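Local structure of DnaJ homolog subfamily C member 3 (Mus musculus, 3IEG) at residues A[55-58]-A[59-63]; A[344-347]-A[348-352]; A[206-209]-A[210-214]. The protein acts as a co-chaperone in the unfolded protein response, binding misfolded proteins, stimulating the ATPase of HSC70 and restraining the eIF2-alpha kinase GCN2. All blocks are in the same frame, centred on the assembly; numbering follows the deposited sequence.

Contact 1 (A[55-58]-A[59-63]); sequences AALP and DLTKV
L57 and T61 meet one turn apart in a local contact within helix 53-66, the second helix of the second TPR repeat. The backbone bond that joins them is nearly straight: T61 N gives its hydrogen to L57 O at 2.9 Å with an N-H...O angle of 172°. Next to it, L60 N reaches A56 O at 2.9 Å, and K62 N bonds to P58 O at 3.0 Å. P58 sits inside the helix. Its ring nitrogen has no hydrogen to offer the preceding turn, and the helix is kinked there. L57 CG lies anti to its backbone N (chi1 176°), which sends the branch along the helix until CD1 comes 3.5 Å from T61 CG2; the two side chains cross at a slant, methyl against methyl. The apolar approach of A56 CB to L60 CD1, 4.5 Å, is looser. In the helix-turn-helix packing of a TPR array one helix lies between two others, and here L57, L60 and T61 touch helix 71-84 while A55, A56 and D59 touch helix 37-50. D59 is buried, and its carboxylate points to that preceding helix, where OD2 forms a salt bridge with NE of R43, a charged link between the two helices of the repeat.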
ATOM      1  N   ALA A  55       0.070 -23.316  -6.615  1.00 33.01           N
ATOM      2  CA  ALA A  55      -0.354 -24.712  -6.589  1.00 32.02           C
ATOM      3  C   ALA A  55       0.425 -25.596  -7.570  1.00 31.68           C
ATOM      4  O   ALA A  55       0.694 -26.761  -7.280  1.00 31.35           O
ATOM      5  CB  ALA A  55      -1.837 -24.803  -6.856  1.00 31.97           C
ATOM      6  N   ALA A  56       0.792 -25.037  -8.722  1.00 31.21           N
ATOM      7  CA  ALA A  56       1.548 -25.771  -9.732  1.00 30.66           C
ATOM      8  C   ALA A  56       2.953 -26.147  -9.286  1.00 30.55           C
ATOM      9  O   ALA A  56       3.399 -27.276  -9.521  1.00 30.53           O
ATOM     10  CB  ALA A  56       1.608 -24.992 -11.023  1.00 30.40           C
ATOM     11  N   LEU A  57       3.645 -25.212  -8.646  1.00 30.24           N
ATOM     12  CA  LEU A  57       5.053 -25.422  -8.291  1.00 30.40           C
ATOM     13  C   LEU A  57       5.331 -26.727  -7.520  1.00 30.35           C
ATOM     14  O   LEU A  57       6.127 -27.539  -7.984  1.00 30.46           O
ATOM     15  CB  LEU A  57       5.652 -24.188  -7.594  1.00 30.09           C
ATOM     16  CG  LEU A  57       7.090 -24.273  -7.070  1.00 30.87           C
ATOM     17  CD1 LEU A  57       8.091 -24.475  -8.191  1.00 31.02           C
ATOM     18  CD2 LEU A  57       7.459 -23.020  -6.268  1.00 30.86           C
ATOM     19  N   PRO A  58       4.670 -26.955  -6.365  1.00 30.58           N
ATOM     20  CA  PRO A  58       4.970 -28.234  -5.704  1.00 30.91           C
ATOM     21  C   PRO A  58       4.803 -29.462  -6.598  1.00 31.20           C
ATOM     22  O   PRO A  58       5.575 -30.401  -6.472  1.00 31.71           O
ATOM     23  CB  PRO A  58       4.006 -28.268  -4.508  1.00 30.90           C
ATOM     24  CG  PRO A  58       3.011 -27.142  -4.764  1.00 30.74           C
ATOM     25  CD  PRO A  58       3.719 -26.139  -5.589  1.00 30.16           C
ATOM     26  N   ASP A  59       3.833 -29.458  -7.507  1.00 31.57           N
ATOM     27  CA  ASP A  59       3.671 -30.596  -8.423  1.00 31.91           C
ATOM     28  C   ASP A  59       4.775 -30.642  -9.477  1.00 31.78           C
ATOM     29  O   ASP A  59       5.261 -31.715  -9.827  1.00 31.67           O
ATOM     30  CB  ASP A  59       2.286 -30.611  -9.093  1.00 32.14           C
ATOM     31  CG  ASP A  59       1.157 -30.884  -8.114  1.00 32.81           C
ATOM     32  OD1 ASP A  59       1.430 -31.353  -6.994  1.00 35.44           O
ATOM     33  OD2 ASP A  59      -0.013 -30.629  -8.464  1.00 33.26           O
ATOM     34  N   LEU A  60       5.174 -29.481  -9.973  1.00 32.02           N
ATOM     35  CA  LEU A  60       6.274 -29.417 -10.915  1.00 32.54           C
ATOM     36  C   LEU A  60       7.543 -29.972 -10.297  1.00 33.29           C
ATOM     37  O   LEU A  60       8.184 -30.842 -10.889  1.00 33.50           O
ATOM     38  CB  LEU A  60       6.494 -28.001 -11.417  1.00 32.35           C
ATOM     39  CG  LEU A  60       5.450 -27.548 -12.442  1.00 32.27           C
ATOM     40  CD1 LEU A  60       5.606 -26.075 -12.722  1.00 32.23           C
ATOM     41  CD2 LEU A  60       5.555 -28.354 -13.738  1.00 32.87           C
ATOM     42  N   THR A  61       7.887 -29.513  -9.094  1.00 33.88           N
ATOM     43  CA  THR A  61       9.097 -30.021  -8.452  1.00 34.23           C
ATOM     44  C   THR A  61       8.960 -31.487  -8.028  1.00 34.30           C
ATOM     45  O   THR A  61       9.953 -32.210  -7.964  1.00 34.67           O
ATOM     46  CB  THR A  61       9.634 -29.139  -7.273  1.00 34.23           C
ATOM     47  OG1 THR A  61       9.348 -29.759  -6.018  1.00 35.07           O
ATOM     48  CG2 THR A  61       9.088 -27.740  -7.299  1.00 34.01           C
ATOM     49  N   LYS A  62       7.744 -31.938  -7.760  1.00 34.33           N
ATOM     50  CA  LYS A  62       7.549 -33.351  -7.511  1.00 35.01           C
ATOM     51  C   LYS A  62       7.921 -34.159  -8.759  1.00 35.57           C
ATOM     52  O   LYS A  62       8.665 -35.140  -8.680  1.00 35.90           O
ATOM     53  CB  LYS A  62       6.111 -33.637  -7.096  1.00 35.06           C
ATOM     54  CG  LYS A  62       5.817 -35.113  -6.828  1.00 35.56           C
ATOM     55  CD  LYS A  62       6.479 -35.623  -5.563  1.00 36.01           C
ATOM     56  CE  LYS A  62       6.152 -37.089  -5.347  1.00 37.86           C
ATOM     57  NZ  LYS A  62       6.752 -37.592  -4.077  1.00 39.80           N
ATOM     58  N   VAL A  63       7.424 -33.733  -9.916  1.00 35.75           N
ATOM     59  CA  VAL A  63       7.693 -34.452 -11.151  1.00 35.78           C
ATOM     60  C   VAL A  63       9.185 -34.553 -11.378  1.00 36.14           C
ATOM     61  O   VAL A  63       9.701 -35.610 -11.707  1.00 36.54           O
ATOM     62  CB  VAL A  63       7.034 -33.777 -12.362  1.00 35.59           C
ATOM     63  CG1 VAL A  63       7.486 -34.445 -13.668  1.00 35.55           C
ATOM     64  CG2 VAL A  63       5.529 -33.836 -12.222  1.00 35.32           C
TER

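Contact 2 (A[344-347]-A[348-352]); sequences EGLE and KAQRL
The guanidinium of R351 lies with one face against the helix backbone one turn earlier: E347 O sits 3.4 Å above its plane and K348 CA 3.3 Å above it, both offset toward the rim. The carbonyl of E344 approaches the same group obliquely, with O 4.1 Å from NH2. The chain bends at chi3 (-87°), which brings the guanidinium back over the backbone of E347. Two more flat groups lie close by, and the planes of the E347 carboxylate and the Q350 amide are nearly parallel, 11° apart. These side chains cross at a slant, with E347 CG 4.0 Å from Q350 OE1. The amide, as modelled, turns its NE2 end to L346 CD2, 3.3 Å away.

Four successive backbone bonds join the segments. A349 N to G345 O is the straightest, at 2.7 Å and 171°. R351 N to E347 O is longer, 3.2 Å. Toward the preceding helices, L346 touches Y329 and E330 of helix 322-333, while A349 packs on I326 of that helix and on L317 of helix 306-318. The segment belongs to a region assigned by similarity as a flexible linker, yet here it is regular helix resting on the preceding TPR helices.

E347 OE1 and R351 NH2 remain 5.7 Å apart, so their opposite charges form no salt bridge; any attraction is probably diffuse, and the arginine's closer polar neighbour within the turn is a backbone oxygen carrying partial negative charge.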
ATOM      1  N   GLU A 344     -21.803  32.049   0.899  1.00 71.83           N
ATOM      2  CA  GLU A 344     -22.797  32.479   1.889  1.00 71.45           C
ATOM      3  C   GLU A 344     -22.205  33.464   2.907  1.00 70.49           C
ATOM      4  O   GLU A 344     -22.807  34.503   3.206  1.00 70.56           O
ATOM      5  CB  GLU A 344     -23.422  31.270   2.611  1.00 71.58           C
ATOM      6  CG  GLU A 344     -24.613  30.605   1.881  1.00 72.50           C
ATOM      7  CD  GLU A 344     -25.242  29.451   2.680  1.00 72.36           C
ATOM      8  OE1 GLU A 344     -24.513  28.486   3.015  1.00 73.41           O
ATOM      9  OE2 GLU A 344     -26.465  29.507   2.963  1.00 72.94           O
ATOM     10  N   GLY A 345     -21.018  33.128   3.412  1.00 69.30           N
ATOM     11  CA  GLY A 345     -20.330  33.920   4.421  1.00 67.60           C
ATOM     12  C   GLY A 345     -19.800  35.221   3.869  1.00 66.42           C
ATOM     13  O   GLY A 345     -19.934  36.262   4.505  1.00 66.47           O
ATOM     14  N   LEU A 346     -19.198  35.165   2.683  1.00 65.22           N
ATOM     15  CA  LEU A 346     -18.693  36.364   2.025  1.00 63.98           C
ATOM     16  C   LEU A 346     -19.828  37.356   1.812  1.00 62.96           C
ATOM     17  O   LEU A 346     -19.702  38.533   2.142  1.00 62.85           O
ATOM     18  CB  LEU A 346     -17.990  36.021   0.708  1.00 64.04           C
ATOM     19  CG  LEU A 346     -17.593  37.194  -0.204  1.00 64.76           C
ATOM     20  CD1 LEU A 346     -16.157  37.084  -0.682  1.00 65.01           C
ATOM     21  CD2 LEU A 346     -18.550  37.330  -1.394  1.00 66.22           C
ATOM     22  N   GLU A 347     -20.942  36.864   1.285  1.00 61.77           N
ATOM     23  CA  GLU A 347     -22.109  37.696   1.042  1.00 60.82           C
ATOM     24  C   GLU A 347     -22.747  38.173   2.350  1.00 59.91           C
ATOM     25  O   GLU A 347     -23.359  39.242   2.389  1.00 59.88           O
ATOM     26  CB  GLU A 347     -23.112  36.979   0.127  1.00 60.89           C
ATOM     27  CG  GLU A 347     -22.591  36.824  -1.315  1.00 61.14           C
ATOM     28  CD  GLU A 347     -23.436  35.910  -2.202  1.00 61.28           C
ATOM     29  OE1 GLU A 347     -24.616  35.644  -1.877  1.00 61.78           O
ATOM     30  OE2 GLU A 347     -22.912  35.461  -3.245  1.00 61.67           O
ATOM     31  N   LYS A 348     -22.582  37.393   3.418  1.00 58.74           N
ATOM     32  CA  LYS A 348     -23.029  37.819   4.743  1.00 57.56           C
ATOM     33  C   LYS A 348     -22.151  38.952   5.276  1.00 56.91           C
ATOM     34  O   LYS A 348     -22.658  39.979   5.725  1.00 56.75           O
ATOM     35  CB  LYS A 348     -23.045  36.655   5.733  1.00 57.47           C
ATOM     36  CG  LYS A 348     -23.807  36.977   6.996  1.00 57.27           C
ATOM     37  CD  LYS A 348     -23.427  36.080   8.138  1.00 57.46           C
ATOM     38  CE  LYS A 348     -24.022  36.623   9.428  1.00 58.61           C
ATOM     39  NZ  LYS A 348     -23.918  35.668  10.572  1.00 59.12           N
ATOM     40  N   ALA A 349     -20.836  38.752   5.213  1.00 56.10           N
ATOM     41  CA  ALA A 349     -19.860  39.752   5.638  1.00 55.50           C
ATOM     42  C   ALA A 349     -20.096  41.089   4.942  1.00 55.13           C
ATOM     43  O   ALA A 349     -19.914  42.146   5.539  1.00 54.79           O
ATOM     44  CB  ALA A 349     -18.443  39.255   5.371  1.00 55.40           C
ATOM     45  N   GLN A 350     -20.511  41.014   3.679  1.00 54.91           N
ATOM     46  CA  GLN A 350     -20.810  42.177   2.866  1.00 54.65           C
ATOM     47  C   GLN A 350     -22.088  42.886   3.309  1.00 54.33           C
ATOM     48  O   GLN A 350     -22.151  44.111   3.269  1.00 54.50           O
ATOM     49  CB  GLN A 350     -20.904  41.780   1.399  1.00 54.81           C
ATOM     50  CG  GLN A 350     -19.556  41.547   0.733  1.00 55.77           C
ATOM     51  CD  GLN A 350     -19.675  40.818  -0.604  1.00 57.50           C
ATOM     52  OE1 GLN A 350     -20.770  40.411  -1.014  1.00 59.31           O
ATOM     53  NE2 GLN A 350     -18.546  40.647  -1.287  1.00 57.13           N
ATOM     54  N   ARG A 351     -23.097  42.118   3.724  1.00 53.89           N
ATOM     55  CA  ARG A 351     -24.345  42.691   4.255  1.00 53.47           C
ATOM     56  C   ARG A 351     -24.111  43.403   5.586  1.00 52.58           C
ATOM     57  O   ARG A 351     -24.614  44.507   5.804  1.00 52.29           O
ATOM     58  CB  ARG A 351     -25.436  41.622   4.405  1.00 53.56           C
ATOM     59  CG  ARG A 351     -26.317  41.446   3.170  1.00 54.18           C
ATOM     60  CD  ARG A 351     -27.385  40.343   3.351  1.00 54.40           C
ATOM     61  NE  ARG A 351     -26.887  39.006   3.003  1.00 55.72           N
ATOM     62  CZ  ARG A 351     -26.594  38.041   3.881  1.00 56.33           C
ATOM     63  NH1 ARG A 351     -26.749  38.232   5.190  1.00 56.71           N
ATOM     64  NH2 ARG A 351     -26.143  36.870   3.442  1.00 56.44           N
ATOM     65  N   LEU A 352     -23.337  42.765   6.463  1.00 51.69           N
ATOM     66  CA  LEU A 352     -22.983  43.352   7.746  1.00 51.05           C
ATOM     67  C   LEU A 352     -22.193  44.645   7.574  1.00 50.88           C
ATOM     68  O   LEU A 352     -22.470  45.634   8.255  1.00 50.91           O
ATOM     69  CB  LEU A 352     -22.209  42.355   8.607  1.00 50.79           C
ATOM     70  CG  LEU A 352     -22.992  41.203   9.235  1.00 49.96           C
ATOM     71  CD1 LEU A 352     -22.027  40.097   9.618  1.00 50.13           C
ATOM     72  CD2 LEU A 352     -23.792  41.660  10.438  1.00 48.76           C
TER

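Contact 3 (A[206-209]-A[210-214]); sequences LSLS and EVREC
From L206 to E213 the backbone of helix 204-217 follows the i to i+4 pattern, E210 N meeting L206 O at 2.8 Å and V211 N meeting S207 O at 2.9 Å, whereas the bond from R212 N to L208 O is weak. L206 O receives a second donor, a weak bond of 3.3 Å from S209 OG, whose placement between the backbone N and the carbonyl carbon (chi1 67°) turns the hydroxyl back toward the previous turn. L208 and R212 lie side by side and point the same way. The arginine runs extended from CG to NE, and L208 CD2 lies over one face of the guanidinium, 3.5 Å from R212 NH2. The NH1 of R212 is hydrogen-bonded to the hydroxyl of Y228 in helix 222-246. L208 CD2 also lies 4.4 Å from V211 CG1, and that valine is buried against H227 and Y228 of the same helix and S195 of helix 188-201. S207 OG, likewise buried, is satisfied by S195 O and H227 NE2, bridging the two neighbouring helices. C214, one turn on from E210, is joined by a disulfide to C224. A second helix gripped between its own partner and the next helix is the recurring arrangement of TPR repeats, here the sixth.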
ATOM      1  N   LEU A 206      -6.116   4.752   9.576  1.00 35.37           N
ATOM      2  CA  LEU A 206      -5.565   3.665   8.760  1.00 35.19           C
ATOM      3  C   LEU A 206      -4.362   3.043   9.444  1.00 34.75           C
ATOM      4  O   LEU A 206      -4.222   1.823   9.434  1.00 34.74           O
ATOM      5  CB  LEU A 206      -5.186   4.152   7.358  1.00 35.42           C
ATOM      6  CG  LEU A 206      -6.346   4.577   6.438  1.00 36.03           C
ATOM      7  CD1 LEU A 206      -5.844   5.484   5.299  1.00 35.40           C
ATOM      8  CD2 LEU A 206      -7.147   3.366   5.903  1.00 35.48           C
ATOM      9  N   SER A 207      -3.523   3.882  10.059  1.00 34.09           N
ATOM     10  CA  SER A 207      -2.420   3.416  10.902  1.00 33.55           C
ATOM     11  C   SER A 207      -2.907   2.398  11.942  1.00 33.84           C
ATOM     12  O   SER A 207      -2.313   1.329  12.096  1.00 33.53           O
ATOM     13  CB  SER A 207      -1.723   4.599  11.584  1.00 33.43           C
ATOM     14  OG  SER A 207      -0.614   4.197  12.379  1.00 31.04           O
ATOM     15  N   LEU A 208      -4.004   2.726  12.623  1.00 34.16           N
ATOM     16  CA  LEU A 208      -4.567   1.870  13.666  1.00 34.75           C
ATOM     17  C   LEU A 208      -5.015   0.525  13.110  1.00 35.19           C
ATOM     18  O   LEU A 208      -4.646  -0.519  13.647  1.00 35.03           O
ATOM     19  CB  LEU A 208      -5.757   2.558  14.347  1.00 34.89           C
ATOM     20  CG  LEU A 208      -6.142   2.363  15.825  1.00 34.84           C
ATOM     21  CD1 LEU A 208      -7.641   2.663  16.018  1.00 34.21           C
ATOM     22  CD2 LEU A 208      -5.789   0.998  16.399  1.00 34.06           C
ATOM     23  N   SER A 209      -5.814   0.548  12.045  1.00 35.89           N
ATOM     24  CA  SER A 209      -6.377  -0.691  11.497  1.00 36.98           C
ATOM     25  C   SER A 209      -5.306  -1.492  10.776  1.00 37.60           C
ATOM     26  O   SER A 209      -5.425  -2.701  10.603  1.00 37.95           O
ATOM     27  CB  SER A 209      -7.551  -0.410  10.557  1.00 36.71           C
ATOM     28  OG  SER A 209      -7.109   0.246   9.389  1.00 37.52           O
ATOM     29  N   GLU A 210      -4.255  -0.804  10.360  1.00 38.19           N
ATOM     30  CA  GLU A 210      -3.148  -1.465   9.728  1.00 39.10           C
ATOM     31  C   GLU A 210      -2.296  -2.189  10.762  1.00 39.43           C
ATOM     32  O   GLU A 210      -1.807  -3.286  10.503  1.00 39.36           O
ATOM     33  CB  GLU A 210      -2.319  -0.465   8.922  1.00 39.19           C
ATOM     34  CG  GLU A 210      -1.638  -1.086   7.736  1.00 41.10           C
ATOM     35  CD  GLU A 210      -2.606  -1.690   6.720  1.00 42.63           C
ATOM     36  OE1 GLU A 210      -2.207  -2.639   6.017  1.00 44.62           O
ATOM     37  OE2 GLU A 210      -3.755  -1.222   6.612  1.00 43.32           O
ATOM     38  N   VAL A 211      -2.121  -1.582  11.931  1.00 39.80           N
ATOM     39  CA  VAL A 211      -1.403  -2.244  13.006  1.00 40.75           C
ATOM     40  C   VAL A 211      -2.229  -3.419  13.564  1.00 41.90           C
ATOM     41  O   VAL A 211      -1.677  -4.375  14.124  1.00 41.90           O
ATOM     42  CB  VAL A 211      -0.940  -1.234  14.104  1.00 40.48           C
ATOM     43  CG1 VAL A 211      -2.028  -0.970  15.131  1.00 40.87           C
ATOM     44  CG2 VAL A 211       0.307  -1.724  14.784  1.00 40.09           C
ATOM     45  N   ARG A 212      -3.551  -3.354  13.383  1.00 43.24           N
ATOM     46  CA  ARG A 212      -4.436  -4.429  13.836  1.00 44.72           C
ATOM     47  C   ARG A 212      -4.217  -5.666  12.981  1.00 45.52           C
ATOM     48  O   ARG A 212      -4.185  -6.785  13.493  1.00 45.68           O
ATOM     49  CB  ARG A 212      -5.912  -4.013  13.807  1.00 44.63           C
ATOM     50  CG  ARG A 212      -6.342  -3.175  14.994  1.00 44.87           C
ATOM     51  CD  ARG A 212      -7.856  -3.045  15.050  1.00 46.26           C
ATOM     52  NE  ARG A 212      -8.280  -1.821  15.733  1.00 47.69           N
ATOM     53  CZ  ARG A 212      -8.338  -1.668  17.055  1.00 47.66           C
ATOM     54  NH1 ARG A 212      -7.990  -2.664  17.866  1.00 48.90           N
ATOM     55  NH2 ARG A 212      -8.735  -0.514  17.569  1.00 46.57           N
ATOM     56  N   GLU A 213      -4.056  -5.453  11.679  1.00 46.42           N
ATOM     57  CA  GLU A 213      -3.713  -6.533  10.768  1.00 47.29           C
ATOM     58  C   GLU A 213      -2.415  -7.211  11.198  1.00 47.68           C
ATOM     59  O   GLU A 213      -2.327  -8.439  11.173  1.00 48.10           O
ATOM     60  CB  GLU A 213      -3.614  -6.032   9.325  1.00 47.47           C
ATOM     61  CG  GLU A 213      -4.918  -5.484   8.738  1.00 48.71           C
ATOM     62  CD  GLU A 213      -6.104  -6.412   8.938  1.00 50.09           C
ATOM     63  OE1 GLU A 213      -5.941  -7.649   8.829  1.00 51.10           O
ATOM     64  OE2 GLU A 213      -7.207  -5.893   9.202  1.00 51.04           O
ATOM     65  N   CYS A 214      -1.427  -6.417  11.610  1.00 48.29           N
ATOM     66  CA  CYS A 214      -0.173  -6.960  12.114  1.00 48.98           C
ATOM     67  C   CYS A 214      -0.417  -7.872  13.323  1.00 49.80           C
ATOM     68  O   CYS A 214       0.007  -9.032  13.329  1.00 49.92           O
ATOM     69  CB  CYS A 214       0.823  -5.846  12.462  1.00 48.69           C
ATOM     70  SG  CYS A 214       2.316  -6.458  13.305  1.00 49.08           S
TER

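Overall arrangement
Three single-helix contacts sample an elongated, all-helical TPR array at three places. Along the chain contact 1 comes first, in helix 53-66 of the second repeat; contact 3 follows, in helix 204-217 of the sixth; contact 2 closes the series in helix 340-357. Contact 3 is the most central, its centre about 12 Å from that of the chain, while contacts 1 and 2 lie on opposite sides of the chain's centre. Contact 3 is about 35 Å from contact 1 and 45 Å from contact 2, centre to centre, and none touch. Contact 1 lies in the second of the two repeats that form the groove for misfolded proteins; contact 2 lies about 74 Å from contact 1, centre to centre, in the C-terminal helix.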